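Side-chain contact in intracellular protein transport protein USO1 (Saccharomyces cerevisiae S288c, PDB 6LSU), which is a coiled-coil membrane tether, represented here by its globular head, that is required for protein transport from the ER to the Golgi complex: residues A433-M436 and L441-D444. Sequence-based numbering, arbitrary orientation.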
# COMPACT_ATOMS: atom_id res chain seq x y z
N ALA A 433 15.42 1.96 0.61
CA ALA A 433 15.27 1.98 -0.85
C ALA A 433 16.43 2.83 -1.41
O ALA A 433 17.17 2.45 -2.39
CB ALA A 433 13.92 2.55 -1.21
N TYR A 434 16.70 3.92 -0.72
CA TYR A 434 17.81 4.81 -1.06
C TYR A 434 19.18 4.12 -1.01
O TYR A 434 20.07 4.33 -1.88
CB TYR A 434 17.75 5.97 -0.12
CG TYR A 434 18.95 6.86 -0.14
CD1 TYR A 434 19.19 7.67 -1.22
CD2 TYR A 434 19.74 6.99 0.99
CE1 TYR A 434 20.23 8.59 -1.19
CE2 TYR A 434 20.77 7.91 1.04
CZ TYR A 434 21.02 8.71 -0.07
OH TYR A 434 22.04 9.59 -0.09
N PHE A 435 19.41 3.29 -0.01
CA PHE A 435 20.74 2.68 0.15
C PHE A 435 20.76 1.37 -0.60
O PHE A 435 21.89 0.86 -0.83
CB PHE A 435 21.07 2.38 1.61
CG PHE A 435 21.36 3.59 2.44
CD1 PHE A 435 22.38 4.45 2.11
CD2 PHE A 435 20.62 3.87 3.57
CE1 PHE A 435 22.61 5.61 2.86
CE2 PHE A 435 20.83 5.03 4.31
CZ PHE A 435 21.83 5.89 3.95
N MET A 436 19.60 0.82 -0.94
CA MET A 436 19.56 -0.58 -1.47
C MET A 436 20.57 -0.75 -2.60
O MET A 436 20.49 0.03 -3.57
CB MET A 436 18.16 -0.92 -2.00
CG MET A 436 18.02 -2.37 -2.23
SD MET A 436 17.88 -3.13 -0.64
CE MET A 436 16.14 -2.77 -0.33
N LEU A 441 27.22 4.47 -1.43
CA LEU A 441 26.34 5.47 -0.77
C LEU A 441 26.16 5.07 0.71
O LEU A 441 25.97 5.94 1.60
CB LEU A 441 25.02 5.47 -1.53
CG LEU A 441 24.22 6.76 -1.44
CD1 LEU A 441 25.07 7.97 -1.81
CD2 LEU A 441 23.03 6.66 -2.36
N GLN A 442 26.23 3.77 0.97
CA GLN A 442 26.19 3.22 2.33
C GLN A 442 27.46 3.65 3.07
O GLN A 442 27.34 4.41 4.09
CB GLN A 442 26.02 1.71 2.28
CG GLN A 442 24.58 1.31 2.16
CD GLN A 442 24.43 -0.16 1.87
OE1 GLN A 442 25.12 -0.98 2.47
NE2 GLN A 442 23.56 -0.50 0.92
N ARG A 443 28.63 3.32 2.53
CA ARG A 443 29.92 3.77 3.10
C ARG A 443 29.96 5.31 3.32
O ARG A 443 30.37 5.73 4.43
CB ARG A 443 31.05 3.28 2.20
CG ARG A 443 32.45 3.60 2.70
CD ARG A 443 33.52 2.98 1.81
NE ARG A 443 34.80 3.67 1.93
CZ ARG A 443 35.08 4.87 1.43
NH1 ARG A 443 34.18 5.56 0.74
NH2 ARG A 443 36.29 5.39 1.62
N ASP A 444 29.58 6.15 2.34
CA ASP A 444 29.77 7.61 2.47
C ASP A 444 28.86 8.10 3.60
O ASP A 444 29.24 9.05 4.35
CB ASP A 444 29.51 8.34 1.13
CG ASP A 444 30.62 8.21 0.09
OD1 ASP A 444 31.49 7.28 0.20
OD2 ASP A 444 30.61 9.03 -0.87
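Q442 reaches back to the end of helix 421-435 and donates an N-H of its amide NE2 to the carbonyl O of F435, 2.8 Å away, with an N-H...O angle of 155°. The acceptor lies almost in the amide plane of Q442, but NE2 stands 50° out of the carbonyl plane of F435, away from the lone-pair directions. Carbonyls in the last turn of a helix generally lack the i+4 amide, and glutamine suits the place because its chain, extended beyond CG, carries a donor across to the neighbouring helix. Its CG packs against F435 CB at 3.7 Å, and the amide plane is nearly perpendicular to the phenyl ring.

The second contact is apolar. The CA-CB bond of L441 heads toward helix 421-435, and CD2 lies over one face of the Y434 ring, a CH-pi contact 4.0 Å from the centroid, while CG and CD1 lie by the phenol OH. A branched leucine suits this place, setting one methyl on the aromatic face and the other beside the hydroxyl. With chi1 at 169°, the tyrosine ring swings away from its own backbone N, and its outer end comes forward to meet the leucine. The F435 ring turns an edge to L441 O, with CE1 at 3.6 Å, and Y434 CD2 sits over the centre of one ring face.

Further out, F527 meets F435 edge-to-face and F445 also packs against this flat, buried phenyl, while F376 meets Y434; Q373 donates to the carbonyls of A433 and M436. Beyond M436 the chain turns into helix 439-459. The result is a short interhelical turn, with aromatic side chains from several helices packed around it, characteristic of the armadillo-like helical stack of the Uso1/p115 head, here at the junction of ARM 7 and ARM 8.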